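Local coordinates for ankyrin repeat domain protein (Legionella pneumophila subsp. pneumophila, PDB 6MCA) that is a bacterial effector with ankyrin repeats and a cysteine protease-like region that interacts with host LARP7 of the 7SK snRNP complex, at residues 188-191 and 192-196; 54-58 and 59-63. One frame throughout, in Å; residues are numbered along the deposited sequence.

Contact 1: residues 188-191 and 192-196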
loop_
_atom_site.group_PDB
_atom_site.type_symbol
_atom_site.label_atom_id
_atom_site.label_comp_id
_atom_site.label_asym_id
_atom_site.label_seq_id
_atom_site.Cartn_x
_atom_site.Cartn_y
_atom_site.Cartn_z
ATOM N N LEU A 188 4.620 0.064 1.831
ATOM C CA LEU A 188 4.826 1.337 1.144
ATOM C C LEU A 188 4.418 1.263 -0.324
ATOM O O LEU A 188 3.641 2.096 -0.803
ATOM C CB LEU A 188 6.285 1.772 1.280
ATOM C CG LEU A 188 6.641 3.133 0.680
ATOM C CD1 LEU A 188 5.789 4.230 1.299
ATOM C CD2 LEU A 188 8.119 3.429 0.867
ATOM N N GLU A 189 4.954 0.286 -1.062
ATOM C CA GLU A 189 4.633 0.173 -2.483
ATOM C C GLU A 189 3.149 -0.098 -2.691
ATOM O O GLU A 189 2.517 0.483 -3.588
ATOM C CB GLU A 189 5.479 -0.931 -3.120
ATOM C CG GLU A 189 6.967 -0.816 -2.822
ATOM C CD GLU A 189 7.809 -1.746 -3.676
ATOM O OE1 GLU A 189 7.858 -1.544 -4.907
ATOM O OE2 GLU A 189 8.424 -2.676 -3.114
ATOM N N PHE A 190 2.579 -0.982 -1.868
ATOM C CA PHE A 190 1.140 -1.208 -1.897
ATOM C C PHE A 190 0.379 0.087 -1.654
ATOM O O PHE A 190 -0.615 0.366 -2.331
ATOM C CB PHE A 190 0.757 -2.261 -0.854
ATOM C CG PHE A 190 -0.726 -2.409 -0.653
ATOM C CD1 PHE A 190 -1.477 -3.208 -1.499
ATOM C CD2 PHE A 190 -1.368 -1.755 0.388
ATOM C CE1 PHE A 190 -2.839 -3.352 -1.315
ATOM C CE2 PHE A 190 -2.730 -1.891 0.574
ATOM C CZ PHE A 190 -3.467 -2.692 -0.278
ATOM N N THR A 191 0.834 0.890 -0.687
ATOM C CA THR A 191 0.144 2.137 -0.375
ATOM C C THR A 191 0.195 3.108 -1.549
ATOM O O THR A 191 -0.814 3.735 -1.886
ATOM C CB THR A 191 0.748 2.775 0.878
ATOM O OG1 THR A 191 0.448 1.962 2.020
ATOM C CG2 THR A 191 0.177 4.166 1.101
ATOM N N VAL A 192 1.359 3.240 -2.188
ATOM C CA VAL A 192 1.477 4.132 -3.340
ATOM C C VAL A 192 0.534 3.689 -4.453
ATOM O O VAL A 192 -0.205 4.501 -5.033
ATOM C CB VAL A 192 2.937 4.186 -3.826
ATOM C CG1 VAL A 192 3.052 5.045 -5.075
ATOM C CG2 VAL A 192 3.844 4.717 -2.727
ATOM N N ALA A 193 0.535 2.388 -4.755
ATOM C CA ALA A 193 -0.325 1.875 -5.818
ATOM C C ALA A 193 -1.801 2.104 -5.500
ATOM O O ALA A 193 -2.568 2.556 -6.363
ATOM C CB ALA A 193 -0.044 0.391 -6.047
ATOM N N VAL A 194 -2.210 1.813 -4.264
ATOM C CA VAL A 194 -3.619 1.931 -3.912
ATOM C C VAL A 194 -4.045 3.394 -3.857
ATOM O O VAL A 194 -5.191 3.719 -4.181
ATOM C CB VAL A 194 -3.905 1.185 -2.593
ATOM C CG1 VAL A 194 -3.657 2.074 -1.381
ATOM C CG2 VAL A 194 -5.328 0.647 -2.586
ATOM N N VAL A 195 -3.133 4.304 -3.500
ATOM C CA VAL A 195 -3.481 5.721 -3.471
ATOM C C VAL A 195 -3.670 6.246 -4.887
ATOM O O VAL A 195 -4.616 6.996 -5.167
ATOM C CB VAL A 195 -2.414 6.523 -2.703
ATOM C CG1 VAL A 195 -2.518 8.006 -3.033
ATOM C CG2 VAL A 195 -2.568 6.301 -1.211
ATOM N N LYS A 196 -2.784 5.850 -5.805
ATOM C CA LYS A 196 -2.962 6.249 -7.199
ATOM C C LYS A 196 -4.279 5.715 -7.755
ATOM O O LYS A 196 -5.031 6.443 -8.420
ATOM C CB LYS A 196 -1.779 5.768 -8.039
ATOM C CG LYS A 196 -1.852 6.201 -9.491
ATOM C CD LYS A 196 -0.773 5.538 -10.322
ATOM C CE LYS A 196 -1.035 5.734 -11.804
ATOM N NZ LYS A 196 -0.051 4.997 -12.646
#
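Four successive i to i+4 hydrogen bonds join 188-191 to 192-196, and both lie in the regular first turns of the alpha-helix 188-202. V192 N, A193 N, V194 N and V195 N give their hydrogens to L188 O, E189 O, F190 O and T191 O in turn, at 2.9 to 3.0 Å. The bond from V195 N to T191 O has an N-H...O angle of 150°. The side chains fall into rows along the helix. T191 and V195 lie side by side and point the same way, their CG2 methyls 4.2 Å apart. T191 holds CG2 anti to its own N, which turns the methyl along the helix to V195, while OG1 stays beside that N. The CG2 methyl of V195 also sits 3.2 Å from T191 O, the carbonyl oxygen that its own N-H binds. V192 does much the same one row over: its CG2 rests 3.3 Å from L188 O. L188 CD1 touches that methyl loosely. V194 has two conformers. In one of them CG2 lies 4.5 Å from F190 CZ, oblique to the ring, so this loose touch is doubtful. The row of L188 and V192 faces helix 215-233 at L232 and F225, T191 packs on W349 and V352 of helix 348-353, and F190 and A193 meet L130 of helix 126-131, with the F190 ring edge-to-face with F153. The E189 side chain points away from 192-196, and its OE2 is hydrogen-bonded to H236 NE2, near a bound tartrate that probably comes from the crystallisation liquor. The hydroxyl of the buried T191 turns back along the helix, where OG1 is hydrogen-bonded to I187 O.

Contact 2: residues 54-58 and 59-63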
loop_
_atom_site.group_PDB
_atom_site.type_symbol
_atom_site.label_atom_id
_atom_site.label_comp_id
_atom_site.label_asym_id
_atom_site.label_seq_id
_atom_site.Cartn_x
_atom_site.Cartn_y
_atom_site.Cartn_z
ATOM N N TYR A 54 22.593 -11.187 -1.162
ATOM C CA TYR A 54 21.580 -10.144 -1.237
ATOM C C TYR A 54 20.222 -10.599 -0.720
ATOM O O TYR A 54 19.270 -9.812 -0.744
ATOM C CB TYR A 54 21.439 -9.646 -2.679
ATOM C CG TYR A 54 22.734 -9.164 -3.293
ATOM C CD1 TYR A 54 23.265 -7.925 -2.959
ATOM C CD2 TYR A 54 23.424 -9.946 -4.209
ATOM C CE1 TYR A 54 24.449 -7.479 -3.519
ATOM C CE2 TYR A 54 24.608 -9.510 -4.774
ATOM C CZ TYR A 54 25.115 -8.276 -4.425
ATOM O OH TYR A 54 26.293 -7.838 -4.985
ATOM N N GLY A 55 20.110 -11.840 -0.255
ATOM C CA GLY A 55 18.853 -12.359 0.239
ATOM C C GLY A 55 17.968 -13.010 -0.799
ATOM O O GLY A 55 16.801 -13.291 -0.504
ATOM N N PHE A 56 18.483 -13.267 -1.999
ATOM C CA PHE A 56 17.702 -13.823 -3.091
ATOM C C PHE A 56 18.304 -15.145 -3.551
ATOM O O PHE A 56 19.412 -15.523 -3.166
ATOM C CB PHE A 56 17.626 -12.842 -4.270
ATOM C CG PHE A 56 17.024 -11.514 -3.915
ATOM C CD1 PHE A 56 15.725 -11.433 -3.449
ATOM C CD2 PHE A 56 17.754 -10.345 -4.056
ATOM C CE1 PHE A 56 15.165 -10.216 -3.122
ATOM C CE2 PHE A 56 17.198 -9.123 -3.732
ATOM C CZ PHE A 56 15.901 -9.058 -3.264
ATOM N N THR A 57 17.548 -15.851 -4.380
ATOM C CA THR A 57 18.013 -17.041 -5.070
ATOM C C THR A 57 18.454 -16.679 -6.480
ATOM O O THR A 57 18.107 -15.612 -6.993
ATOM C CB THR A 57 16.902 -18.097 -5.128
ATOM O OG1 THR A 57 15.858 -17.648 -6.001
ATOM C CG2 THR A 57 16.328 -18.349 -3.744
ATOM N N PRO A 58 19.249 -17.534 -7.134
ATOM C CA PRO A 58 19.623 -17.248 -8.530
ATOM C C PRO A 58 18.429 -17.023 -9.448
ATOM O O PRO A 58 18.475 -16.140 -10.315
ATOM C CB PRO A 58 20.428 -18.492 -8.931
ATOM C CG PRO A 58 21.006 -18.985 -7.653
ATOM C CD PRO A 58 19.983 -18.693 -6.590
ATOM N N LEU A 59 17.352 -17.793 -9.271
ATOM C CA LEU A 59 16.163 -17.599 -10.094
ATOM C C LEU A 59 15.505 -16.255 -9.807
ATOM O O LEU A 59 15.038 -15.575 -10.728
ATOM C CB LEU A 59 15.175 -18.742 -9.865
ATOM C CG LEU A 59 13.987 -18.802 -10.826
ATOM C CD1 LEU A 59 14.469 -18.925 -12.263
ATOM C CD2 LEU A 59 13.062 -19.954 -10.464
ATOM N N ILE A 60 15.460 -15.855 -8.535
ATOM C CA ILE A 60 14.908 -14.547 -8.198
ATOM C C ILE A 60 15.799 -13.434 -8.737
ATOM O O ILE A 60 15.301 -12.384 -9.158
ATOM C CB ILE A 60 14.696 -14.435 -6.677
ATOM C CG1 ILE A 60 13.616 -15.420 -6.221
ATOM C CG2 ILE A 60 14.323 -13.016 -6.282
ATOM C CD1 ILE A 60 13.273 -15.319 -4.751
ATOM N N GLU A 61 17.118 -13.642 -8.751
ATOM C CA GLU A 61 18.008 -12.677 -9.391
ATOM C C GLU A 61 17.698 -12.552 -10.877
ATOM O O GLU A 61 17.652 -11.441 -11.421
ATOM C CB GLU A 61 19.467 -13.087 -9.182
ATOM C CG GLU A 61 19.936 -13.043 -7.738
ATOM C CD GLU A 61 20.231 -11.636 -7.254
ATOM O OE1 GLU A 61 20.215 -10.702 -8.084
ATOM O OE2 GLU A 61 20.485 -11.465 -6.043
ATOM N N CYS A 62 17.480 -13.687 -11.549
ATOM C CA CYS A 62 17.107 -13.659 -12.960
ATOM C C CYS A 62 15.801 -12.905 -13.171
ATOM O O CYS A 62 15.668 -12.128 -14.123
ATOM C CB CYS A 62 16.985 -15.085 -13.497
ATOM S SG CYS A 62 18.540 -15.987 -13.568
ATOM N N ALA A 63 14.821 -13.129 -12.293
ATOM C CA ALA A 63 13.544 -12.433 -12.415
ATOM C C ALA A 63 13.713 -10.931 -12.212
ATOM O O ALA A 63 13.139 -10.128 -12.956
ATOM C CB ALA A 63 12.538 -13.002 -11.415
#
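T57 turns OG1 into the position between its own N and carbonyl carbon (chi1 69°), and this brings the hydroxyl oxygen to the backbone of I60. T57 is the N-cap of helix 58-65. OG1 accepts from I60 N at 3.1 Å. The run T57-P58-L59 resembles the Thr-Pro-Leu that commonly starts the first helix of an ankyrin repeat. P58, in the first turn, has no N-H to offer and costs the helix no bond there. T57 O takes E61 N at 2.8 Å, and P58 O takes C62 N at 2.9 Å. I60 crosses T57 and lays CG1 3.2 Å from the same OG1. Its other branch, CG2, meets F56 CD1 at 3.5 Å. The E61 chain bends at its second torsion (chi2 -77°), which folds the carboxylate back over the preceding loop. E61 OE2 stands at the edge of the F56 ring, near its plane and 3.6 Å from CD2. The carboxylate is turned 80° from that ring. Y54 comes up beside the same oxygen, with its CD2 3.8 Å from E61 OE2. D52 OD2 lies close to E61 OE2, and this nearness of like charges could raise the proton affinity of one of them. D52 OD1 accepts from the backbone N of Y54 and of F56, fixing the loop, and Y54 OH is hydrogen-bonded to N28 OD1. I30 of helix 26-31 packs on P58 and E61, and I31 on E61 and Y54, while L74 of helix 68-76 lies against P58 and C62, and W94 of helix 91-97 meets I60, A63 and the F56 ring.

Overall arrangement
Contact 2 comes first along the chain. It ends the loop that follows helix 38-43 and starts helix 58-65, in the helical N-terminal part. The chain then runs through helices 68-76 to 147-162 and the two-stranded sheet 168-172/178-182 before contact 1 opens at 188. Both contacts are local and close no long loop. They lie in series, neither nested nor crossed. The centres of contact 1 and contact 2 are about 24 Å apart, and the nearest atoms of contact 1 and contact 2 about 10 Å apart. Helix 58-65 of contact 2 packs on helices 26-31, 68-76 and 91-97. Contact 1 lies near the centre of the chain in helix 188-202, which packs against helices 126-131, 215-233 and 348-353.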